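Local coordinates for protein Rho guanine nucleotide exchange factor 12 (Homo sapiens, PDB 1TXD) that acts as a guanine nucleotide exchange factor for the GTPase RhoA, the part described here being its DH/PH domains, at residues W6-V10 with E94-I98; L32-R37 with M86-R90; E36-V40 with H79-N83; Y177-D182 with A200-R205. The protein carries 1 engineered substitution. One frame throughout, in Å; residues are numbered along the deposited sequence.

Interactions 2 to 4 lie in the helical DH domain, the exchange module of this DH/PH fragment, and interaction 1 fastens the N-terminal residues to it; all four are on the same side of the chain's centre. Interactions 2 and 3 are neighbours on one helix pair, 20-57 with 72-90, their centres about 7 Å apart, and they share Glu36 and Arg37. Both are nested along the chain inside the loop closed by interaction 1, which uses the loop after helix 72-90 and has its centre about 13 Å from that of interaction 2. Interaction 4 follows in series and joins helices 169-186 and 191-230; Tyr177 OH links it to Glu36, so the two helix pairs form one bundle.

Interaction 1 (W6-V10 with E94-I98); sequences WQQLV and ETSVI
Trp6 NE1 reaches the backbone oxygen of Ser96, with NE1 to Ser96 O at 3.4 Å and an N-H...O angle of 153°, a weak hydrogen bond that meets the indole at its edge, near the ring plane. The indole swings toward the loop because CG stands anti to the backbone N (chi1 176°). Val10 belongs to the same cluster: its CG2 lies over one face of the Trp6 ring, off the ring's centre, and packs against Val97 CG2 at 4.0 Å. The other branch of Val10, CG1, comes to 3.5 Å from Thr95 O, so the valine straddles that carbonyl oxygen with both methyls. One residue earlier, Leu9 meets Ser96 through carbon: Leu9 CB touches Ser96 CB at 3.6 Å, and Leu9 CD1 lies close to the same atom. Val97 CG2 also approaches the benzene end of the indole, at 4.3 Å from Trp6 CZ2. The contact ties the weakly bonded helical turn at 6-9 to the loop between helices 72-90 and 102-109. Trp6 also rests on Gln26 and Asn30 of helix 20-57 and on Leu15 of helix 12-15, while Ile98 leans back on Val89 and Arg90 of helix 72-90.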
loop_
_atom_site.group_PDB
_atom_site.type_symbol
_atom_site.label_atom_id
_atom_site.label_comp_id
_atom_site.label_asym_id
_atom_site.label_seq_id
_atom_site.Cartn_x
_atom_site.Cartn_y
_atom_site.Cartn_z
ATOM N N TRP A 6 2.846 15.624 -30.450
ATOM C CA TRP A 6 1.849 15.060 -31.359
ATOM C C TRP A 6 1.791 15.728 -32.741
ATOM O O TRP A 6 1.761 15.036 -33.767
ATOM C CB TRP A 6 0.451 15.121 -30.757
ATOM C CG TRP A 6 -0.520 14.632 -31.766
ATOM C CD1 TRP A 6 -0.683 13.339 -32.198
ATOM C CD2 TRP A 6 -1.388 15.425 -32.559
ATOM N NE1 TRP A 6 -1.646 13.281 -33.173
ATOM C CE2 TRP A 6 -2.086 14.555 -33.424
ATOM C CE3 TRP A 6 -1.677 16.789 -32.608
ATOM C CZ2 TRP A 6 -3.047 15.009 -34.322
ATOM C CZ3 TRP A 6 -2.620 17.237 -33.493
ATOM C CH2 TRP A 6 -3.299 16.351 -34.341
ATOM N N GLN A 7 1.720 17.062 -32.750
ATOM C CA GLN A 7 1.572 17.858 -33.989
ATOM C C GLN A 7 2.818 17.759 -34.885
ATOM O O GLN A 7 2.758 18.029 -36.100
ATOM C CB GLN A 7 1.268 19.331 -33.654
ATOM C CG GLN A 7 0.031 19.527 -32.763
ATOM C CD GLN A 7 -0.021 20.865 -32.056
ATOM O OE1 GLN A 7 0.930 21.244 -31.363
ATOM N NE2 GLN A 7 -1.145 21.573 -32.199
ATOM N N GLN A 8 3.938 17.385 -34.253
ATOM C CA GLN A 8 5.182 17.025 -34.936
ATOM C C GLN A 8 5.011 15.821 -35.865
ATOM O O GLN A 8 5.531 15.827 -36.981
ATOM C CB GLN A 8 6.278 16.725 -33.902
ATOM C CG GLN A 8 7.628 16.280 -34.488
ATOM C CD GLN A 8 8.270 17.323 -35.403
ATOM O OE1 GLN A 8 8.546 17.040 -36.568
ATOM N NE2 GLN A 8 8.504 18.527 -34.880
ATOM N N LEU A 9 4.314 14.788 -35.401
ATOM C CA LEU A 9 3.964 13.672 -36.273
ATOM C C LEU A 9 3.239 14.198 -37.508
ATOM O O LEU A 9 3.818 14.234 -38.598
ATOM C CB LEU A 9 3.082 12.629 -35.551
ATOM C CG LEU A 9 3.757 11.566 -34.663
ATOM C CD1 LEU A 9 2.730 10.795 -33.802
ATOM C CD2 LEU A 9 4.590 10.598 -35.510
ATOM N N VAL A 10 1.998 14.650 -37.314
ATOM C CA VAL A 10 1.077 14.919 -38.432
ATOM C C VAL A 10 1.566 16.023 -39.341
ATOM O O VAL A 10 2.084 17.040 -38.864
ATOM C CB VAL A 10 -0.340 15.363 -37.968
ATOM C CG1 VAL A 10 -1.328 15.281 -39.141
ATOM C CG2 VAL A 10 -0.836 14.533 -36.789
ATOM N N GLU A 94 -1.419 6.095 -41.651
ATOM C CA GLU A 94 -0.218 6.914 -41.841
ATOM C C GLU A 94 -0.409 8.382 -41.411
ATOM O O GLU A 94 0.587 9.094 -41.194
ATOM C CB GLU A 94 0.279 6.858 -43.305
ATOM C CG GLU A 94 1.309 7.941 -43.675
ATOM C CD GLU A 94 2.128 7.627 -44.918
ATOM O OE1 GLU A 94 1.589 7.756 -46.041
ATOM O OE2 GLU A 94 3.325 7.274 -44.763
ATOM N N THR A 95 -1.659 8.837 -41.289
ATOM C CA THR A 95 -1.934 10.224 -40.858
ATOM C C THR A 95 -1.348 10.600 -39.479
ATOM O O THR A 95 -1.154 11.790 -39.200
ATOM C CB THR A 95 -3.462 10.523 -40.853
ATOM O OG1 THR A 95 -4.204 9.349 -40.476
ATOM C CG2 THR A 95 -3.964 10.856 -42.259
ATOM N N SER A 96 -1.079 9.594 -38.637
ATOM C CA SER A 96 -0.704 9.780 -37.229
ATOM C C SER A 96 -1.850 10.379 -36.418
ATOM O O SER A 96 -1.738 10.566 -35.204
ATOM C CB SER A 96 0.568 10.611 -37.071
ATOM O OG SER A 96 1.456 10.371 -38.142
ATOM N N VAL A 97 -2.961 10.641 -37.101
ATOM C CA VAL A 97 -4.206 11.013 -36.463
ATOM C C VAL A 97 -4.886 9.724 -36.044
ATOM O O VAL A 97 -5.047 8.809 -36.842
ATOM C CB VAL A 97 -5.108 11.785 -37.415
ATOM C CG1 VAL A 97 -6.452 12.109 -36.766
ATOM C CG2 VAL A 97 -4.407 13.028 -37.857
ATOM N N ILE A 98 -5.265 9.666 -34.776
ATOM C CA ILE A 98 -5.896 8.500 -34.205
ATOM C C ILE A 98 -7.378 8.740 -34.328
ATOM O O ILE A 98 -7.842 9.848 -34.063
ATOM C CB ILE A 98 -5.476 8.354 -32.735
ATOM C CG1 ILE A 98 -4.022 7.877 -32.658
ATOM C CG2 ILE A 98 -6.371 7.410 -31.994
ATOM C CD1 ILE A 98 -3.088 8.935 -32.150
#

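Interaction 2 (L32-R37 with M86-R90); sequences LFYTER and MKAVR
Two arginines meet edge to edge: Arg37 NH2 and Arg90 NH1, both donors, lie 3.2 Å apart without bonding, their guanidinium planes turned 58° to each other. Lys87 adds a third positive group, crossing Arg37 at about a right angle, and its NZ is hydrogen-bonded to Asn83 OD1. The like charges probably disfavour one another here, although Arg37 and Arg90 are only partly buried. Beneath the charges, the Phe33 ring has Met86 over one face and Arg90 CG at its edge. Met86 CB sits 3.8 Å from the centroid of the Phe33 ring and 9° off its normal, a CH-pi contact, while Met86 SD makes an oblique Met-aromatic contact. Phe33 CD2 in turn lies over one face of the Arg90 guanidinium. This is antiparallel packing of helices 20-57 and 72-90 in the DH helical bundle; the short segments cross at -141° with their axes 10.8 Å apart. The Met86 chain runs extended beyond CG, carrying CE to 3.5 Å from Leu32 CD1 and laying SD 3.6 Å from Glu36 CB. Replacing Phe33 with an alanine would probably open a gap beside Met86 and leave the Arg90 guanidinium without its aromatic support. Val89 CG1 meets the Phe33 ring at its edge, 4.2 Å from CZ.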
loop_
_atom_site.group_PDB
_atom_site.type_symbol
_atom_site.label_atom_id
_atom_site.label_comp_id
_atom_site.label_asym_id
_atom_site.label_seq_id
_atom_site.Cartn_x
_atom_site.Cartn_y
_atom_site.Cartn_z
ATOM N N LEU A 32 -1.616 10.062 -22.926
ATOM C CA LEU A 32 -1.790 8.757 -22.376
ATOM C C LEU A 32 -0.717 7.855 -22.955
ATOM O O LEU A 32 0.008 7.200 -22.187
ATOM C CB LEU A 32 -3.177 8.193 -22.675
ATOM C CG LEU A 32 -3.310 6.670 -22.522
ATOM C CD1 LEU A 32 -3.133 6.187 -21.067
ATOM C CD2 LEU A 32 -4.617 6.254 -23.056
ATOM N N PHE A 33 -0.549 7.891 -24.272
ATOM C CA PHE A 33 0.465 7.066 -24.892
ATOM C C PHE A 33 1.876 7.421 -24.419
ATOM O O PHE A 33 2.592 6.541 -24.010
ATOM C CB PHE A 33 0.395 7.098 -26.418
ATOM C CG PHE A 33 -0.890 6.514 -27.005
ATOM C CD1 PHE A 33 -1.998 6.212 -26.215
ATOM C CD2 PHE A 33 -0.988 6.308 -28.375
ATOM C CE1 PHE A 33 -3.185 5.717 -26.791
ATOM C CE2 PHE A 33 -2.158 5.806 -28.933
ATOM C CZ PHE A 33 -3.246 5.505 -28.130
ATOM N N TYR A 34 2.234 8.706 -24.435
ATOM C CA TYR A 34 3.567 9.164 -24.125
ATOM C C TYR A 34 3.998 8.842 -22.677
ATOM O O TYR A 34 5.123 8.435 -22.464
ATOM C CB TYR A 34 3.675 10.685 -24.378
ATOM C CG TYR A 34 5.050 11.272 -24.088
ATOM C CD1 TYR A 34 5.964 11.498 -25.132
ATOM C CD2 TYR A 34 5.458 11.605 -22.757
ATOM C CE1 TYR A 34 7.247 12.033 -24.877
ATOM C CE2 TYR A 34 6.733 12.114 -22.500
ATOM C CZ TYR A 34 7.621 12.331 -23.574
ATOM O OH TYR A 34 8.876 12.846 -23.369
ATOM N N THR A 35 3.116 9.073 -21.708
ATOM C CA THR A 35 3.437 8.858 -20.311
ATOM C C THR A 35 3.422 7.361 -20.016
ATOM O O THR A 35 4.010 6.953 -19.051
ATOM C CB THR A 35 2.446 9.553 -19.384
ATOM O OG1 THR A 35 1.106 9.158 -19.726
ATOM C CG2 THR A 35 2.473 11.051 -19.588
ATOM N N GLU A 36 2.748 6.554 -20.850
ATOM C CA GLU A 36 2.907 5.104 -20.772
ATOM C C GLU A 36 4.293 4.685 -21.211
ATOM O O GLU A 36 4.868 3.757 -20.618
ATOM C CB GLU A 36 1.887 4.313 -21.621
ATOM C CG GLU A 36 1.968 2.805 -21.380
ATOM C CD GLU A 36 1.383 2.423 -20.055
ATOM O OE1 GLU A 36 1.717 1.339 -19.553
ATOM O OE2 GLU A 36 0.615 3.218 -19.488
ATOM N N ARG A 37 4.837 5.327 -22.247
ATOM C CA ARG A 37 6.202 4.991 -22.685
ATOM C C ARG A 37 7.235 5.394 -21.595
ATOM O O ARG A 37 8.155 4.658 -21.280
ATOM C CB ARG A 37 6.520 5.683 -24.000
ATOM C CG ARG A 37 7.625 5.037 -24.836
ATOM C CD ARG A 37 7.795 5.668 -26.246
ATOM N NE ARG A 37 6.492 5.982 -26.858
ATOM C CZ ARG A 37 6.007 7.211 -27.122
ATOM N NH1 ARG A 37 6.711 8.319 -26.850
ATOM N NH2 ARG A 37 4.794 7.325 -27.669
ATOM N N MET A 86 -0.657 0.413 -27.606
ATOM C CA MET A 86 -0.840 1.839 -27.849
ATOM C C MET A 86 -0.100 2.210 -29.128
ATOM O O MET A 86 -0.669 2.884 -29.995
ATOM C CB MET A 86 -0.387 2.684 -26.678
ATOM C CG MET A 86 -1.368 2.733 -25.525
ATOM S SD MET A 86 -0.483 3.259 -24.084
ATOM C CE MET A 86 -1.752 3.477 -22.806
ATOM N N LYS A 87 1.129 1.710 -29.278
ATOM C CA LYS A 87 1.887 1.906 -30.521
ATOM C C LYS A 87 1.103 1.454 -31.763
ATOM O O LYS A 87 1.133 2.131 -32.788
ATOM C CB LYS A 87 3.262 1.215 -30.483
ATOM C CG LYS A 87 4.449 2.177 -30.171
ATOM C CD LYS A 87 5.477 1.608 -29.144
ATOM C CE LYS A 87 6.438 2.716 -28.630
ATOM N NZ LYS A 87 7.453 2.258 -27.610
ATOM N N ALA A 88 0.411 0.318 -31.648
ATOM C CA ALA A 88 -0.301 -0.306 -32.754
ATOM C C ALA A 88 -1.533 0.486 -33.107
ATOM O O ALA A 88 -1.936 0.506 -34.268
ATOM C CB ALA A 88 -0.693 -1.746 -32.410
ATOM N N VAL A 89 -2.144 1.131 -32.122
ATOM C CA VAL A 89 -3.298 1.959 -32.399
ATOM C C VAL A 89 -2.908 3.069 -33.353
ATOM O O VAL A 89 -3.698 3.417 -34.211
ATOM C CB VAL A 89 -3.976 2.528 -31.128
ATOM C CG1 VAL A 89 -4.937 3.647 -31.472
ATOM C CG2 VAL A 89 -4.722 1.464 -30.427
ATOM N N ARG A 90 -1.700 3.618 -33.195
ATOM C CA ARG A 90 -1.182 4.689 -34.067
ATOM C C ARG A 90 -0.811 4.220 -35.459
ATOM O O ARG A 90 -0.920 4.965 -36.418
ATOM C CB ARG A 90 0.097 5.263 -33.487
ATOM C CG ARG A 90 -0.065 6.041 -32.245
ATOM C CD ARG A 90 0.891 7.217 -32.187
ATOM N NE ARG A 90 0.636 8.021 -31.003
ATOM C CZ ARG A 90 1.521 8.263 -30.048
ATOM N NH1 ARG A 90 2.757 7.782 -30.114
ATOM N NH2 ARG A 90 1.162 8.997 -29.010
#

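Interaction 3 (E36-V40 with H79-N83); sequences ERAHV and HIGLN
Within the DH helical bundle, helices 20-57 and 72-90 pack antiparallel around a buried His-carboxylate hydrogen bond, their short segments 9.4 Å apart at the axes. His79 ND1 donates to Glu36 OE1 at 2.7 Å, with an N-H...O angle of 169°. OE1 uses its syn lone pair and lies in the imidazole plane, the carboxylate being turned only 20° from that plane. The bend of the Glu36 chain at chi2 (74°) brings OE1 to His79 ND1, and the second oxygen, OE2, is engaged by Tyr177 OH and Arg173 NH2 of helix 169-186. One face of the same imidazole receives the edge of His39 in a T-shaped pair, centroids 4.4 Å apart, with His39 CD2 over the middle of the ring. Gln170 is hydrogen-bonded to NE2 of both histidines, which probably restrains how the rings turn. A leucine in place of His79 would probably leave Glu36 OE1 without its donor and take away the flat face on which His39 rests. Farther from the carboxylate, Asn83 CB packs against Val40 CG2. Val40 also uses its other branch, CG1, which meets Ile80 CG1 at 3.8 Å, and CG2 stands 3.3 Å from His79 O.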
loop_
_atom_site.group_PDB
_atom_site.type_symbol
_atom_site.label_atom_id
_atom_site.label_comp_id
_atom_site.label_asym_id
_atom_site.label_seq_id
_atom_site.Cartn_x
_atom_site.Cartn_y
_atom_site.Cartn_z
ATOM N N GLU A 36 2.748 6.554 -20.850
ATOM C CA GLU A 36 2.907 5.104 -20.772
ATOM C C GLU A 36 4.293 4.685 -21.211
ATOM O O GLU A 36 4.868 3.757 -20.618
ATOM C CB GLU A 36 1.887 4.313 -21.621
ATOM C CG GLU A 36 1.968 2.805 -21.380
ATOM C CD GLU A 36 1.383 2.423 -20.055
ATOM O OE1 GLU A 36 1.717 1.339 -19.553
ATOM O OE2 GLU A 36 0.615 3.218 -19.488
ATOM N N ARG A 37 4.837 5.327 -22.247
ATOM C CA ARG A 37 6.202 4.991 -22.685
ATOM C C ARG A 37 7.235 5.394 -21.595
ATOM O O ARG A 37 8.155 4.658 -21.280
ATOM C CB ARG A 37 6.520 5.683 -24.000
ATOM C CG ARG A 37 7.625 5.037 -24.836
ATOM C CD ARG A 37 7.795 5.668 -26.246
ATOM N NE ARG A 37 6.492 5.982 -26.858
ATOM C CZ ARG A 37 6.007 7.211 -27.122
ATOM N NH1 ARG A 37 6.711 8.319 -26.850
ATOM N NH2 ARG A 37 4.794 7.325 -27.669
ATOM N N ALA A 38 7.027 6.567 -21.007
ATOM C CA ALA A 38 7.856 7.052 -19.911
ATOM C C ALA A 38 7.822 6.037 -18.757
ATOM O O ALA A 38 8.858 5.706 -18.179
ATOM C CB ALA A 38 7.375 8.409 -19.446
ATOM N N HIS A 39 6.615 5.562 -18.452
ATOM C CA HIS A 39 6.417 4.583 -17.385
ATOM C C HIS A 39 7.181 3.286 -17.584
ATOM O O HIS A 39 7.836 2.787 -16.670
ATOM C CB HIS A 39 4.955 4.213 -17.204
ATOM C CG HIS A 39 4.729 3.341 -16.022
ATOM N ND1 HIS A 39 4.930 3.790 -14.731
ATOM C CD2 HIS A 39 4.441 2.020 -15.928
ATOM C CE1 HIS A 39 4.697 2.797 -13.897
ATOM N NE2 HIS A 39 4.366 1.725 -14.598
ATOM N N VAL A 40 7.027 2.732 -18.766
ATOM C CA VAL A 40 7.801 1.583 -19.192
ATOM C C VAL A 40 9.282 1.761 -18.987
ATOM O O VAL A 40 9.971 0.830 -18.544
ATOM C CB VAL A 40 7.501 1.212 -20.651
ATOM C CG1 VAL A 40 8.508 0.165 -21.219
ATOM C CG2 VAL A 40 6.096 0.616 -20.767
ATOM N N HIS A 79 3.056 -3.582 -18.737
ATOM C CA HIS A 79 3.202 -2.217 -19.241
ATOM C C HIS A 79 3.937 -2.160 -20.586
ATOM O O HIS A 79 3.549 -1.343 -21.457
ATOM C CB HIS A 79 3.830 -1.336 -18.185
ATOM C CG HIS A 79 2.892 -0.981 -17.073
ATOM N ND1 HIS A 79 1.902 -0.029 -17.194
ATOM C CD2 HIS A 79 2.809 -1.440 -15.801
ATOM C CE1 HIS A 79 1.227 0.057 -16.066
ATOM N NE2 HIS A 79 1.774 -0.774 -15.192
ATOM N N ILE A 80 4.902 -3.038 -20.828
ATOM C CA ILE A 80 5.403 -3.185 -22.205
ATOM C C ILE A 80 4.272 -3.639 -23.196
ATOM O O ILE A 80 4.147 -3.066 -24.283
ATOM C CB ILE A 80 6.555 -4.166 -22.270
ATOM C CG1 ILE A 80 7.814 -3.576 -21.655
ATOM C CG2 ILE A 80 6.872 -4.616 -23.754
ATOM C CD1 ILE A 80 8.874 -4.615 -21.334
ATOM N N GLY A 81 3.466 -4.655 -22.842
ATOM C CA GLY A 81 2.384 -5.090 -23.716
ATOM C C GLY A 81 1.369 -3.979 -23.969
ATOM O O GLY A 81 0.903 -3.804 -25.050
ATOM N N LEU A 82 1.057 -3.212 -22.934
ATOM C CA LEU A 82 0.101 -2.148 -23.031
ATOM C C LEU A 82 0.640 -1.047 -23.944
ATOM O O LEU A 82 -0.088 -0.521 -24.813
ATOM C CB LEU A 82 -0.179 -1.589 -21.622
ATOM C CG LEU A 82 -1.129 -0.399 -21.514
ATOM C CD1 LEU A 82 -2.418 -0.548 -22.445
ATOM C CD2 LEU A 82 -1.503 -0.214 -20.036
ATOM N N ASN A 83 1.914 -0.706 -23.739
ATOM C CA ASN A 83 2.629 0.225 -24.575
ATOM C C ASN A 83 2.677 -0.233 -26.036
ATOM O O ASN A 83 2.560 0.571 -26.909
ATOM C CB ASN A 83 4.049 0.420 -24.060
ATOM C CG ASN A 83 4.772 1.531 -24.766
ATOM O OD1 ASN A 83 5.824 1.329 -25.361
ATOM N ND2 ASN A 83 4.193 2.708 -24.727
#

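Interaction 4 (Y177-D182 with A200-R205); sequences YPLLLD and AADHCR
Leu181 and Cys204 are the main bumps where helices 169-186 and 191-230 run antiparallel, and the small residues Ala200 and Ala201 supply the hollows. The short segments lie 8.3 Å apart at 170°, a close approach that the alanines permit. Leu181 CB rests on Ala201 CB at 3.7 Å, while its CD2 branch reaches past to Ala200 CB, also at 3.7 Å. From the facing helix, Cys204 fits between Leu181 and the turn before it: its SG touches Tyr177 CB at 3.7 Å and lies near Leu181 CD2. The sulfur also meets the Tyr177 ring obliquely in a sulfur-aromatic contact. Pro178 packs next to it, its CG against Cys204 CB at 4.3 Å; the helix is kinked here, where the backbone N atoms of Pro178 and Leu179 make no bond to the preceding turn. Helix 102-109 closes over this apolar patch, Phe109 touching Leu181 and Cys204 and meeting the Tyr177 ring, whose hydroxyl is bonded to Glu36 OE2.

At the flank the packing turns polar. Arg205 runs beside Pro178 CB and bends at chi3, bringing NH2 to Asp182 OD1 at 3.0 Å, a hydrogen bond within a salt bridge, with an N-H...O angle of 165°. OD1 is approached on its syn side, 20° out of the carboxylate plane. Arg205 NH1 also forms a salt bridge to Asp202 OD1 at 3.0 Å within its own helix. One guanidinium is thus shared by two carboxylates in a salt-bridge network, which probably offsets the mutual repulsion of Asp182 and Asp202 and fixes the rotation of Arg205 beside the apolar seam.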
loop_
_atom_site.group_PDB
_atom_site.type_symbol
_atom_site.label_atom_id
_atom_site.label_comp_id
_atom_site.label_asym_id
_atom_site.label_seq_id
_atom_site.Cartn_x
_atom_site.Cartn_y
_atom_site.Cartn_z
ATOM N N TYR A 177 -4.238 6.976 -14.479
ATOM C CA TYR A 177 -5.127 6.499 -15.546
ATOM C C TYR A 177 -6.508 7.140 -15.549
ATOM O O TYR A 177 -6.989 7.546 -16.607
ATOM C CB TYR A 177 -5.246 4.983 -15.518
ATOM C CG TYR A 177 -4.014 4.289 -16.003
ATOM C CD1 TYR A 177 -3.474 4.568 -17.264
ATOM C CD2 TYR A 177 -3.397 3.323 -15.242
ATOM C CE1 TYR A 177 -2.357 3.890 -17.728
ATOM C CE2 TYR A 177 -2.262 2.662 -15.712
ATOM C CZ TYR A 177 -1.765 2.947 -16.921
ATOM O OH TYR A 177 -0.650 2.299 -17.361
ATOM N N PRO A 178 -7.154 7.284 -14.392
ATOM C CA PRO A 178 -8.501 7.846 -14.395
ATOM C C PRO A 178 -8.573 9.248 -14.997
ATOM O O PRO A 178 -9.531 9.559 -15.707
ATOM C CB PRO A 178 -8.878 7.884 -12.920
ATOM C CG PRO A 178 -8.046 6.916 -12.271
ATOM C CD PRO A 178 -6.720 6.900 -13.041
ATOM N N LEU A 179 -7.574 10.075 -14.709
ATOM C CA LEU A 179 -7.580 11.474 -15.102
ATOM C C LEU A 179 -7.282 11.564 -16.604
ATOM O O LEU A 179 -7.950 12.276 -17.355
ATOM C CB LEU A 179 -6.528 12.233 -14.284
ATOM C CG LEU A 179 -6.498 11.992 -12.756
ATOM C CD1 LEU A 179 -5.162 12.463 -12.090
ATOM C CD2 LEU A 179 -7.757 12.673 -12.119
ATOM N N LEU A 180 -6.306 10.793 -17.042
ATOM C CA LEU A 180 -5.984 10.694 -18.460
ATOM C C LEU A 180 -7.187 10.303 -19.319
ATOM O O LEU A 180 -7.412 10.903 -20.366
ATOM C CB LEU A 180 -4.866 9.701 -18.671
ATOM C CG LEU A 180 -3.511 10.120 -18.105
ATOM C CD1 LEU A 180 -2.598 8.918 -17.909
ATOM C CD2 LEU A 180 -2.828 11.170 -18.985
ATOM N N LEU A 181 -7.967 9.324 -18.857
ATOM C CA LEU A 181 -9.138 8.855 -19.585
ATOM C C LEU A 181 -10.295 9.862 -19.486
ATOM O O LEU A 181 -10.994 10.074 -20.457
ATOM C CB LEU A 181 -9.559 7.429 -19.149
ATOM C CG LEU A 181 -8.824 6.307 -19.918
ATOM C CD1 LEU A 181 -7.401 6.293 -19.545
ATOM C CD2 LEU A 181 -9.362 4.913 -19.661
ATOM N N ASP A 182 -10.489 10.486 -18.332
ATOM C CA ASP A 182 -11.479 11.544 -18.210
ATOM C C ASP A 182 -11.226 12.671 -19.224
ATOM O O ASP A 182 -12.162 13.272 -19.748
ATOM C CB ASP A 182 -11.434 12.184 -16.835
ATOM C CG ASP A 182 -12.116 11.374 -15.767
ATOM O OD1 ASP A 182 -12.810 10.384 -16.049
ATOM O OD2 ASP A 182 -12.004 11.720 -14.571
ATOM N N ALA A 200 -14.436 2.981 -19.410
ATOM C CA ALA A 200 -13.050 2.625 -19.158
ATOM C C ALA A 200 -12.440 3.469 -18.046
ATOM O O ALA A 200 -11.737 2.957 -17.201
ATOM C CB ALA A 200 -12.221 2.757 -20.450
ATOM N N ALA A 201 -12.758 4.761 -18.020
ATOM C CA ALA A 201 -12.293 5.634 -16.950
ATOM C C ALA A 201 -12.795 5.148 -15.594
ATOM O O ALA A 201 -12.017 5.117 -14.651
ATOM C CB ALA A 201 -12.734 7.096 -17.195
ATOM N N ASP A 202 -14.087 4.783 -15.501
ATOM C CA ASP A 202 -14.648 4.255 -14.254
ATOM C C ASP A 202 -14.028 2.922 -13.837
ATOM O O ASP A 202 -13.772 2.724 -12.663
ATOM C CB ASP A 202 -16.166 4.074 -14.320
ATOM C CG ASP A 202 -16.903 5.373 -14.315
ATOM O OD1 ASP A 202 -16.284 6.437 -14.054
ATOM O OD2 ASP A 202 -18.119 5.424 -14.580
ATOM N N HIS A 203 -13.810 2.023 -14.791
ATOM C CA HIS A 203 -13.016 0.819 -14.534
ATOM C C HIS A 203 -11.642 1.193 -13.977
ATOM O O HIS A 203 -11.199 0.598 -12.996
ATOM C CB HIS A 203 -12.872 -0.055 -15.778
ATOM C CG HIS A 203 -14.096 -0.863 -16.104
ATOM N ND1 HIS A 203 -14.519 -1.933 -15.338
ATOM C CD2 HIS A 203 -14.968 -0.781 -17.142
ATOM C CE1 HIS A 203 -15.614 -2.452 -15.871
ATOM N NE2 HIS A 203 -15.905 -1.778 -16.971
ATOM N N CYS A 204 -10.968 2.192 -14.550
ATOM C CA CYS A 204 -9.630 2.538 -14.033
ATOM C C CYS A 204 -9.763 2.953 -12.568
ATOM O O CYS A 204 -8.943 2.608 -11.730
ATOM C CB CYS A 204 -8.949 3.628 -14.850
ATOM S SG CYS A 204 -8.312 3.052 -16.409
ATOM N N ARG A 205 -10.835 3.654 -12.264
ATOM C CA ARG A 205 -11.131 4.025 -10.888
ATOM C C ARG A 205 -11.374 2.809 -10.015
ATOM O O ARG A 205 -10.851 2.758 -8.927
ATOM C CB ARG A 205 -12.324 4.985 -10.826
ATOM C CG ARG A 205 -11.918 6.394 -10.423
ATOM C CD ARG A 205 -13.033 7.418 -10.494
ATOM N NE ARG A 205 -12.521 8.480 -11.337
ATOM C CZ ARG A 205 -12.971 8.801 -12.538
ATOM N NH1 ARG A 205 -14.027 8.210 -13.097
ATOM N NH2 ARG A 205 -12.351 9.751 -13.174
#